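Local structure of BRAMP domain protein (Streptomyces davawensis, 5MLD) at residues Ala2-Leu8 against Gly36-Val42. The protein replaces the C-8 methyl group of FMN with an amino group from glutamate, giving 8-demethyl-8-aminoriboflavin-5'-phosphate on the way to the antibiotic roseoflavin. Residues are numbered along the deposited sequence; the frame is centred on the assembly and turned at random.
Sequences ALKALIL and GIETEVV
Two parallel strands pair here, the first and second of the flavodoxin-like fold. They belong to one beta-alpha-beta unit, whose connecting helix is 20-34. The axes of 4-8 and 38-42 approach to 4.7 Å at 18°. The register runs from K4 opposite E38 to L8 opposite V42, with CA atoms 4.8 to 5.1 Å apart. At the start, the methyl of A2 lies over G36, CB to O 4.1 Å. G36 ends the preceding helix in a Schellman motif, with phi 79° and psi 16°. A water accepts from L3 N (3.2 Å) and donates to G36 O (2.7 Å). L3 O takes the first direct bond, from E38 N at 3.1 Å. K4 and E38 point to the same face, as do L6, E40, L8 and V42. A5 N donates to E38 O (2.8 Å), and A5 O accepts from E40 N (3.0 Å). The CB of A5 meets CG2 of I37 at 3.8 Å. L6, chi1 t and chi2 p, brings CD1 to 4.0 Å from CG2 of V42. Helix 72-81 packs on this face, and its K78 forms a salt bridge with E40. I7 N donates to E40 O (2.9 Å). I7 and V41 point to the other face, against helix 20-34. The strands lead toward the FMN site: the side chain of V41 is about 9 Å from that of T11. L8, chi1 m, sets CD2 3.8 Å from CB of V42. The ladder closes with V42 N to I7 O, 3.0 Å.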
ATOM      1  N   ALA A   2     -12.277  14.181  32.546  1.00 35.41           N
ATOM      2  CA  ALA A   2     -12.727  14.350  31.173  1.00 39.55           C
ATOM      3  C   ALA A   2     -11.915  13.469  30.236  1.00 31.66           C
ATOM      4  O   ALA A   2     -10.815  13.023  30.576  1.00 38.44           O
ATOM      5  CB  ALA A   2     -12.622  15.810  30.749  1.00 32.90           C
ATOM      6  N   LEU A   3     -12.469  13.219  29.056  1.00 24.05           N
ATOM      7  CA  LEU A   3     -11.736  12.514  28.020  1.00 23.47           C
ATOM      8  C   LEU A   3     -10.582  13.371  27.508  1.00 23.07           C
ATOM      9  O   LEU A   3     -10.632  14.604  27.548  1.00 26.33           O
ATOM     10  CB  LEU A   3     -12.670  12.162  26.865  1.00 25.47           C
ATOM     11  CG  LEU A   3     -13.829  11.238  27.233  1.00 27.31           C
ATOM     12  CD1 LEU A   3     -14.812  11.243  26.094  1.00 30.50           C
ATOM     13  CD2 LEU A   3     -13.295   9.854  27.450  1.00 30.45           C
ATOM     14  N   LYS A   4      -9.540  12.704  27.015  1.00 20.24           N
ATOM     15  CA  LYS A   4      -8.333  13.379  26.556  1.00 21.22           C
ATOM     16  C   LYS A   4      -8.011  12.941  25.142  1.00 20.22           C
ATOM     17  O   LYS A   4      -8.078  11.750  24.826  1.00 18.33           O
ATOM     18  CB  LYS A   4      -7.122  13.066  27.457  1.00 22.61           C
ATOM     19  CG  LYS A   4      -7.334  13.418  28.912  1.00 26.29           C
ATOM     20  CD  LYS A   4      -6.234  12.832  29.763  1.00 34.33           C
ATOM     21  CE  LYS A   4      -6.665  12.769  31.218  1.00 43.01           C
ATOM     22  NZ  LYS A   4      -5.785  13.581  32.105  1.00 45.84           N
ATOM     23  N   ALA A   5      -7.621  13.907  24.309  1.00 18.59           N
ATOM     24  CA  ALA A   5      -7.125  13.644  22.967  1.00 16.68           C
ATOM     25  C   ALA A   5      -5.651  14.020  22.912  1.00 20.12           C
ATOM     26  O   ALA A   5      -5.280  15.132  23.291  1.00 21.12           O
ATOM     27  CB  ALA A   5      -7.906  14.441  21.925  1.00 17.22           C
ATOM     28  N   LEU A   6      -4.821  13.097  22.442  1.00 18.65           N
ATOM     29  CA  LEU A   6      -3.393  13.323  22.302  1.00 18.73           C
ATOM     30  C   LEU A   6      -3.087  13.387  20.813  1.00 18.23           C
ATOM     31  O   LEU A   6      -3.362  12.432  20.086  1.00 18.90           O
ATOM     32  CB  LEU A   6      -2.592  12.217  22.978  1.00 16.06           C
ATOM     33  CG  LEU A   6      -1.076  12.363  22.829  1.00 18.87           C
ATOM     34  CD1 LEU A   6      -0.576  13.676  23.480  1.00 16.18           C
ATOM     35  CD2 LEU A   6      -0.386  11.147  23.391  1.00 20.45           C
ATOM     36  N   ILE A   7      -2.547  14.515  20.356  1.00 17.08           N
ATOM     37  CA  ILE A   7      -2.243  14.726  18.941  1.00 15.32           C
ATOM     38  C   ILE A   7      -0.734  14.741  18.800  1.00 16.92           C
ATOM     39  O   ILE A   7      -0.070  15.574  19.418  1.00 16.57           O
ATOM     40  CB  ILE A   7      -2.850  16.032  18.414  1.00 17.31           C
ATOM     41  CG1 ILE A   7      -4.361  16.073  18.739  1.00 19.33           C
ATOM     42  CG2 ILE A   7      -2.580  16.150  16.905  1.00 15.68           C
ATOM     43  CD1 ILE A   7      -5.053  17.410  18.447  1.00 18.97           C
ATOM     44  N   LEU A   8      -0.189  13.823  18.003  1.00 13.47           N
ATOM     45  CA  LEU A   8       1.262  13.706  17.838  1.00 17.86           C
ATOM     46  C   LEU A   8       1.630  14.281  16.476  1.00 15.45           C
ATOM     47  O   LEU A   8       1.335  13.677  15.443  1.00 17.75           O
ATOM     48  CB  LEU A   8       1.729  12.253  17.950  1.00 16.80           C
ATOM     49  CG  LEU A   8       1.354  11.551  19.256  1.00 20.06           C
ATOM     50  CD1 LEU A   8       1.895  10.116  19.249  1.00 18.50           C
ATOM     51  CD2 LEU A   8       1.879  12.336  20.450  1.00 19.03           C
ATOM     52  N   GLY A  36     -15.600  19.254  24.613  1.00 24.12           N
ATOM     53  CA  GLY A  36     -15.298  18.894  25.982  1.00 25.65           C
ATOM     54  C   GLY A  36     -14.159  17.920  26.130  1.00 26.95           C
ATOM     55  O   GLY A  36     -14.000  17.312  27.192  1.00 25.95           O
ATOM     56  N   ILE A  37     -13.351  17.738  25.091  1.00 24.74           N
ATOM     57  CA  ILE A  37     -12.248  16.788  25.120  1.00 19.27           C
ATOM     58  C   ILE A  37     -10.956  17.587  25.211  1.00 24.97           C
ATOM     59  O   ILE A  37     -10.662  18.407  24.330  1.00 22.09           O
ATOM     60  CB  ILE A  37     -12.292  15.862  23.902  1.00 21.79           C
ATOM     61  CG1 ILE A  37     -13.613  15.081  23.949  1.00 25.97           C
ATOM     62  CG2 ILE A  37     -11.083  14.932  23.872  1.00 21.93           C
ATOM     63  CD1 ILE A  37     -13.725  13.964  22.995  1.00 28.07           C
ATOM     64  N   GLU A  38     -10.230  17.397  26.309  1.00 20.16           N
ATOM     65  CA  GLU A  38      -9.007  18.146  26.554  1.00 21.77           C
ATOM     66  C   GLU A  38      -7.927  17.650  25.609  1.00 20.66           C
ATOM     67  O   GLU A  38      -7.740  16.442  25.458  1.00 22.89           O
ATOM     68  CB  GLU A  38      -8.553  17.978  27.998  1.00 25.36           C
ATOM     69  CG  GLU A  38      -9.663  18.181  29.015  1.00 33.32           C
ATOM     70  CD  GLU A  38      -9.181  18.027  30.438  1.00 37.23           C
ATOM     71  OE1 GLU A  38      -8.280  17.191  30.685  1.00 36.12           O
ATOM     72  OE2 GLU A  38      -9.697  18.756  31.311  1.00 48.42           O
ATOM     73  N   THR A  39      -7.226  18.580  24.969  1.00 18.39           N
ATOM     74  CA  THR A  39      -6.241  18.226  23.955  1.00 18.91           C
ATOM     75  C   THR A  39      -4.832  18.498  24.448  1.00 22.67           C
ATOM     76  O   THR A  39      -4.591  19.425  25.229  1.00 26.18           O
ATOM     77  CB  THR A  39      -6.456  19.002  22.659  1.00 23.22           C
ATOM     78  OG1 THR A  39      -6.293  20.406  22.911  1.00 25.31           O
ATOM     79  CG2 THR A  39      -7.824  18.735  22.121  1.00 24.96           C
ATOM     80  N   GLU A  40      -3.900  17.693  23.958  1.00 22.33           N
ATOM     81  CA  GLU A  40      -2.481  17.945  24.153  1.00 20.61           C
ATOM     82  C   GLU A  40      -1.785  17.664  22.836  1.00 20.07           C
ATOM     83  O   GLU A  40      -2.048  16.627  22.221  1.00 20.22           O
ATOM     84  CB  GLU A  40      -1.910  17.047  25.244  1.00 23.44           C
ATOM     85  CG  GLU A  40      -0.430  17.246  25.474  1.00 22.69           C
ATOM     86  CD  GLU A  40       0.037  16.540  26.727  1.00 36.16           C
ATOM     87  OE1 GLU A  40      -0.690  15.632  27.208  1.00 32.43           O
ATOM     88  OE2 GLU A  40       1.124  16.901  27.230  1.00 38.65           O
ATOM     89  N   VAL A  41      -0.909  18.567  22.402  1.00 15.25           N
ATOM     90  CA  VAL A  41      -0.133  18.376  21.179  1.00 17.38           C
ATOM     91  C   VAL A  41       1.306  18.115  21.590  1.00 17.85           C
ATOM     92  O   VAL A  41       1.878  18.877  22.377  1.00 18.44           O
ATOM     93  CB  VAL A  41      -0.213  19.597  20.241  1.00 16.91           C
ATOM     94  CG1 VAL A  41       0.603  19.336  18.956  1.00 16.41           C
ATOM     95  CG2 VAL A  41      -1.641  19.957  19.899  1.00 17.11           C
ATOM     96  N   VAL A  42       1.894  17.050  21.060  1.00 18.01           N
ATOM     97  CA  VAL A  42       3.300  16.729  21.285  1.00 16.62           C
ATOM     98  C   VAL A  42       3.969  16.655  19.925  1.00 18.41           C
ATOM     99  O   VAL A  42       3.458  15.984  19.023  1.00 15.46           O
ATOM    100  CB  VAL A  42       3.459  15.402  22.047  1.00 18.11           C
ATOM    101  CG1 VAL A  42       4.897  14.938  22.022  1.00 18.92           C
ATOM    102  CG2 VAL A  42       2.978  15.576  23.490  1.00 20.59           C
TER
HETATM  103  O   HOH W   1     -14.913  14.880  27.959  1.00 34.02           O